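Local coordinates for antifungal protein GAFP-1 (Gastrodia elata, PDB 1XD5) that probably binds mannose as a monomeric monocot lectin of the bulb-type family and acts as an antifungal protein of the orchid Gastrodia elata, at residues C29-Y34 / A39-G44; Y83-Q88 / V93-N98. One frame throughout, in Å; residues are numbered along the deposited sequence.

Contact 1: residues C29-Y34 / A39-G44; sequences CNLVLY and AVWASG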
loop_
_atom_site.group_PDB
_atom_site.type_symbol
_atom_site.label_atom_id
_atom_site.label_comp_id
_atom_site.label_asym_id
_atom_site.label_seq_id
_atom_site.Cartn_x
_atom_site.Cartn_y
_atom_site.Cartn_z
ATOM N N CYS A 29 -10.594 5.692 -5.198
ATOM C CA CYS A 29 -9.194 5.602 -5.652
ATOM C C CYS A 29 -8.152 6.255 -4.740
ATOM O O CYS A 29 -6.974 6.364 -5.108
ATOM C CB CYS A 29 -9.029 6.079 -7.108
ATOM S SG CYS A 29 -9.704 4.882 -8.283
ATOM N N ASN A 30 -8.577 6.672 -3.548
ATOM C CA ASN A 30 -7.645 7.145 -2.535
ATOM C C ASN A 30 -7.071 5.949 -1.806
ATOM O O ASN A 30 -7.807 5.027 -1.446
ATOM C CB ASN A 30 -8.361 8.059 -1.533
ATOM C CG ASN A 30 -7.467 9.161 -0.980
ATOM O OD1 ASN A 30 -7.906 9.963 -0.133
ATOM N ND2 ASN A 30 -6.236 9.225 -1.446
ATOM N N LEU A 31 -5.760 5.952 -1.599
ATOM C CA LEU A 31 -5.110 4.941 -0.786
ATOM C C LEU A 31 -4.885 5.579 0.583
ATOM O O LEU A 31 -4.198 6.595 0.691
ATOM C CB LEU A 31 -3.781 4.527 -1.418
ATOM C CG LEU A 31 -2.893 3.549 -0.637
ATOM C CD1 LEU A 31 -3.615 2.205 -0.379
ATOM C CD2 LEU A 31 -1.577 3.337 -1.391
ATOM N N VAL A 32 -5.492 5.012 1.621
ATOM C CA VAL A 32 -5.540 5.687 2.915
ATOM C C VAL A 32 -5.146 4.785 4.081
ATOM O O VAL A 32 -5.564 3.631 4.155
ATOM C CB VAL A 32 -6.951 6.283 3.210
ATOM C CG1 VAL A 32 -6.923 7.130 4.493
ATOM C CG2 VAL A 32 -7.476 7.101 2.027
ATOM N N LEU A 33 -4.347 5.340 4.989
ATOM C CA LEU A 33 -4.087 4.711 6.273
ATOM C C LEU A 33 -4.992 5.319 7.351
ATOM O O LEU A 33 -4.941 6.530 7.610
ATOM C CB LEU A 33 -2.607 4.864 6.655
ATOM C CG LEU A 33 -2.161 4.199 7.962
ATOM C CD1 LEU A 33 -2.410 2.695 7.978
ATOM C CD2 LEU A 33 -0.713 4.485 8.220
ATOM N N TYR A 34 -5.827 4.483 7.967
ATOM C CA TYR A 34 -6.639 4.920 9.097
ATOM C C TYR A 34 -6.093 4.399 10.409
ATOM O O TYR A 34 -5.731 3.233 10.521
ATOM C CB TYR A 34 -8.084 4.453 8.955
ATOM C CG TYR A 34 -8.799 5.089 7.806
ATOM C CD1 TYR A 34 -9.396 6.335 7.946
ATOM C CD2 TYR A 34 -8.877 4.446 6.566
ATOM C CE1 TYR A 34 -10.056 6.934 6.884
ATOM C CE2 TYR A 34 -9.548 5.036 5.503
ATOM C CZ TYR A 34 -10.129 6.286 5.672
ATOM O OH TYR A 34 -10.797 6.897 4.633
ATOM N N ALA A 39 -8.015 9.259 9.411
ATOM C CA ALA A 39 -7.042 9.242 8.303
ATOM C C ALA A 39 -5.730 9.906 8.711
ATOM O O ALA A 39 -5.727 11.073 9.116
ATOM C CB ALA A 39 -7.625 9.949 7.062
ATOM N N VAL A 40 -4.620 9.175 8.612
ATOM C CA VAL A 40 -3.319 9.736 8.982
ATOM C C VAL A 40 -2.327 9.847 7.817
ATOM O O VAL A 40 -1.261 10.472 7.948
ATOM C CB VAL A 40 -2.666 8.999 10.204
ATOM C CG1 VAL A 40 -3.586 9.082 11.428
ATOM C CG2 VAL A 40 -2.299 7.551 9.884
ATOM N N TRP A 41 -2.691 9.243 6.687
ATOM C CA TRP A 41 -1.851 9.212 5.496
ATOM C C TRP A 41 -2.741 8.871 4.323
ATOM O O TRP A 41 -3.620 8.021 4.436
ATOM C CB TRP A 41 -0.729 8.162 5.632
ATOM C CG TRP A 41 0.269 8.164 4.481
ATOM C CD1 TRP A 41 1.507 8.771 4.448
ATOM C CD2 TRP A 41 0.112 7.522 3.204
ATOM N NE1 TRP A 41 2.111 8.551 3.231
ATOM C CE2 TRP A 41 1.278 7.790 2.448
ATOM C CE3 TRP A 41 -0.904 6.750 2.617
ATOM C CZ2 TRP A 41 1.455 7.309 1.132
ATOM C CZ3 TRP A 41 -0.731 6.284 1.307
ATOM C CH2 TRP A 41 0.443 6.555 0.590
ATOM N N ALA A 42 -2.514 9.534 3.193
ATOM C CA ALA A 42 -3.241 9.217 1.973
ATOM C C ALA A 42 -2.415 9.530 0.745
ATOM O O ALA A 42 -1.560 10.426 0.770
ATOM C CB ALA A 42 -4.577 9.958 1.925
ATOM N N SER A 43 -2.669 8.786 -0.331
ATOM C CA SER A 43 -2.017 9.049 -1.605
ATOM C C SER A 43 -2.541 10.353 -2.221
ATOM O O SER A 43 -1.873 10.963 -3.057
ATOM C CB SER A 43 -2.262 7.893 -2.564
ATOM O OG SER A 43 -3.652 7.640 -2.674
ATOM N N GLY A 44 -3.740 10.760 -1.808
ATOM C CA GLY A 44 -4.367 11.977 -2.298
ATOM C C GLY A 44 -4.899 11.819 -3.708
ATOM O O GLY A 44 -4.902 12.774 -4.484
#
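With chi1 at 54°, Ser43 holds OG between its backbone N and carbonyl carbon, where it accepts a hydrogen bond from Leu31 N (2.9 Å). In return Ser43 N gives its hydrogen to Leu31 O (2.9 Å), so one serine grips both backbone polar atoms, N and O, of Leu31; Thr45 OG1 also bonds to the hydroxyl. Trp41 swings its indole away from its backbone N (chi1 -175°), and CG of Leu31 lies in the ring plane, 4.0 Å from Trp41 CZ3. Beside Trp41, Leu33 CD2 leans against Val40 CG2 at 3.8 Å. The face of the sheet opposite Leu33 and Trp41 carries Val32, Tyr34 and Ala39, with Val32 CG1 over one face of the Tyr34 ring. Asn30, Val32 and Tyr34, with Asp28 and Gln26 (bonded to Tyr34 OH), belong to the monocot-lectin QxDxNxVxY signature, so this face probably binds mannose, as in relatives. Val40 N to Leu33 O closes the turn end at 2.8 Å and 175°. This antiparallel hairpin edges a four-stranded sheet of the beta-prism II fold: strand 21-25 pairs with strand 31-35, Trp72 of strand 69-73 packs on Leu31 and Trp41, and the Cys29-Cys52 disulfide ties the hairpin's start to strand 52-56.

Contact 2: residues Y83-Q88 / V93-N98; sequences YYLILQ and VVIYDN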
loop_
_atom_site.group_PDB
_atom_site.type_symbol
_atom_site.label_atom_id
_atom_site.label_comp_id
_atom_site.label_asym_id
_atom_site.label_seq_id
_atom_site.Cartn_x
_atom_site.Cartn_y
_atom_site.Cartn_z
ATOM N N TYR A 83 9.077 -9.167 -3.068
ATOM C CA TYR A 83 8.875 -8.043 -2.162
ATOM C C TYR A 83 7.546 -8.245 -1.463
ATOM O O TYR A 83 6.696 -8.996 -1.943
ATOM C CB TYR A 83 8.874 -6.719 -2.933
ATOM C CG TYR A 83 10.142 -6.464 -3.715
ATOM C CD1 TYR A 83 10.220 -6.779 -5.076
ATOM C CD2 TYR A 83 11.269 -5.929 -3.096
ATOM C CE1 TYR A 83 11.389 -6.564 -5.795
ATOM C CE2 TYR A 83 12.443 -5.701 -3.806
ATOM C CZ TYR A 83 12.496 -6.029 -5.152
ATOM O OH TYR A 83 13.651 -5.797 -5.857
ATOM N N TYR A 84 7.359 -7.588 -0.324
ATOM C CA TYR A 84 6.039 -7.573 0.293
ATOM C C TYR A 84 5.790 -6.237 0.935
ATOM O O TYR A 84 6.720 -5.583 1.399
ATOM C CB TYR A 84 5.833 -8.722 1.298
ATOM C CG TYR A 84 6.798 -8.727 2.453
ATOM C CD1 TYR A 84 8.058 -9.291 2.318
ATOM C CD2 TYR A 84 6.448 -8.187 3.689
ATOM C CE1 TYR A 84 8.965 -9.301 3.374
ATOM C CE2 TYR A 84 7.353 -8.191 4.764
ATOM C CZ TYR A 84 8.607 -8.761 4.585
ATOM O OH TYR A 84 9.527 -8.779 5.596
ATOM N N LEU A 85 4.525 -5.839 0.917
ATOM C CA LEU A 85 4.035 -4.662 1.618
ATOM C C LEU A 85 3.444 -5.120 2.952
ATOM O O LEU A 85 2.680 -6.080 2.992
ATOM C CB LEU A 85 2.942 -4.000 0.782
ATOM C CG LEU A 85 2.288 -2.749 1.362
ATOM C CD1 LEU A 85 3.260 -1.581 1.307
ATOM C CD2 LEU A 85 1.012 -2.437 0.588
ATOM N N ILE A 86 3.798 -4.447 4.041
ATOM C CA ILE A 86 3.283 -4.856 5.340
ATOM C C ILE A 86 2.842 -3.661 6.178
ATOM O O ILE A 86 3.521 -2.628 6.214
ATOM C CB ILE A 86 4.312 -5.751 6.098
ATOM C CG1 ILE A 86 3.703 -6.320 7.389
ATOM C CG2 ILE A 86 5.626 -4.991 6.360
ATOM C CD1 ILE A 86 4.478 -7.467 7.992
ATOM N N LEU A 87 1.689 -3.810 6.823
ATOM C CA LEU A 87 1.244 -2.868 7.839
ATOM C C LEU A 87 1.767 -3.341 9.201
ATOM O O LEU A 87 1.316 -4.352 9.739
ATOM C CB LEU A 87 -0.284 -2.757 7.811
ATOM C CG LEU A 87 -1.030 -1.881 8.828
ATOM C CD1 LEU A 87 -0.402 -0.528 8.979
ATOM C CD2 LEU A 87 -2.496 -1.745 8.427
ATOM N N GLN A 88 2.741 -2.613 9.738
ATOM C CA GLN A 88 3.421 -3.023 10.953
ATOM C C GLN A 88 2.655 -2.634 12.211
ATOM O O GLN A 88 1.808 -1.732 12.195
ATOM C CB GLN A 88 4.827 -2.431 11.003
ATOM C CG GLN A 88 5.688 -2.793 9.803
ATOM C CD GLN A 88 7.115 -2.328 9.963
ATOM O OE1 GLN A 88 7.406 -1.385 10.723
ATOM N NE2 GLN A 88 8.010 -2.983 9.261
ATOM N N VAL A 93 3.878 1.562 7.324
ATOM C CA VAL A 93 3.529 0.696 6.205
ATOM C C VAL A 93 4.784 0.671 5.363
ATOM O O VAL A 93 5.274 1.721 4.964
ATOM C CB VAL A 93 2.341 1.236 5.384
ATOM C CG1 VAL A 93 1.988 0.281 4.231
ATOM C CG2 VAL A 93 1.122 1.431 6.273
ATOM N N VAL A 94 5.326 -0.518 5.138
ATOM C CA VAL A 94 6.668 -0.655 4.568
ATOM C C VAL A 94 6.687 -1.723 3.476
ATOM O O VAL A 94 6.009 -2.731 3.587
ATOM C CB VAL A 94 7.703 -1.021 5.662
ATOM C CG1 VAL A 94 9.153 -0.966 5.132
ATOM C CG2 VAL A 94 7.546 -0.121 6.905
ATOM N N ILE A 95 7.467 -1.493 2.421
ATOM C CA ILE A 95 7.790 -2.558 1.472
ATOM C C ILE A 95 9.184 -3.083 1.808
ATOM O O ILE A 95 10.135 -2.297 1.927
ATOM C CB ILE A 95 7.755 -2.065 0.001
ATOM C CG1 ILE A 95 6.391 -1.465 -0.344
ATOM C CG2 ILE A 95 8.101 -3.228 -0.961
ATOM C CD1 ILE A 95 6.327 -0.759 -1.699
ATOM N N TYR A 96 9.296 -4.401 1.953
ATOM C CA TYR A 96 10.573 -5.052 2.217
ATOM C C TYR A 96 10.985 -5.953 1.065
ATOM O O TYR A 96 10.139 -6.491 0.343
ATOM C CB TYR A 96 10.497 -5.907 3.491
ATOM C CG TYR A 96 10.445 -5.097 4.761
ATOM C CD1 TYR A 96 11.604 -4.531 5.295
ATOM C CD2 TYR A 96 9.237 -4.892 5.424
ATOM C CE1 TYR A 96 11.567 -3.779 6.458
ATOM C CE2 TYR A 96 9.179 -4.142 6.592
ATOM C CZ TYR A 96 10.347 -3.587 7.103
ATOM O OH TYR A 96 10.301 -2.825 8.233
ATOM N N ASP A 97 12.290 -6.135 0.910
ATOM C CA ASP A 97 12.774 -7.245 0.100
ATOM C C ASP A 97 12.827 -8.488 0.972
ATOM O O ASP A 97 12.226 -8.519 2.044
ATOM C CB ASP A 97 14.125 -6.925 -0.537
ATOM C CG ASP A 97 15.219 -6.677 0.472
ATOM O OD1 ASP A 97 15.073 -7.018 1.671
ATOM O OD2 ASP A 97 16.278 -6.127 0.134
ATOM N N ASN A 98 13.552 -9.508 0.524
ATOM C CA ASN A 98 13.633 -10.768 1.264
ATOM C C ASN A 98 14.689 -10.787 2.375
ATOM O O ASN A 98 14.909 -11.828 3.004
ATOM C CB ASN A 98 13.832 -11.953 0.296
ATOM C CG ASN A 98 15.071 -11.805 -0.600
ATOM O OD1 ASN A 98 15.364 -12.693 -1.403
ATOM N ND2 ASN A 98 15.794 -10.687 -0.472
#
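The Tyr84 ring receives CB of Tyr96 over one face, a CH-pi contact with CB 4.0 Å from the ring centroid and 28° off the normal. The two tyrosine rings meet obliquely, their planes turned 33° apart. On the Tyr96 ring, Val94 CG1 from the same strand lies over one face toward the rim, while CG2 of Ile86 sits at the edge, in plane, 3.7 Å from CE2. The amide of Gln88 also comes to this edge beside the hydroxyl. Gln88, Val94 and Tyr96, with Asp90, follow the QxDxNxVxY pattern, so this face of the hairpin is probably another mannose site, as inferred from the family. Tyr84 reaches its partner because chi1 of 60° sets CG between backbone N and carbonyl carbon. Beneath the rings Tyr84 and Tyr96 exchange two backbone hydrogen bonds, the shorter from Tyr96 N to Tyr84 O at 2.9 Å; Ile86 and Val94 form a second such pair. The opposite face is aliphatic: Leu85 CD1 wedges between Ile95 CG1 (3.5 Å) and Val93 CG1 (3.7 Å), and Leu87 CD1 meets Val93 CG2. This hairpin is the middle pair of an antiparallel four-stranded sheet, flanked by strands 3-5 and 102-105, and its aliphatic face packs inward on Phe23 of strand 21-25 and Leu16 of strand 15-18.

How the contacts relate
From the N terminus, strand 3-5 first supplies an edge of the sheet that will later hold contact 2, and strands 15-18 and 21-25 lead into the sheet of contact 1. Contact 1 then closes the short turn between 29-34 and 39-44. Strands 52-56, 62-66 and 69-73 join the earlier strand 8-10 in another four-stranded sheet before contact 2 closes the loop between 83-88 and 93-98; strand 102-105 then completes the sheet begun by strand 3-5. The two hairpins follow in series, neither nested nor crossed. Their centres lie about 17 Å apart, on opposite sides of the chain's centre, yet they meet: Leu33 CD1 is 3.9 Å from Leu87 CD1. Phe23 touches leucines of both.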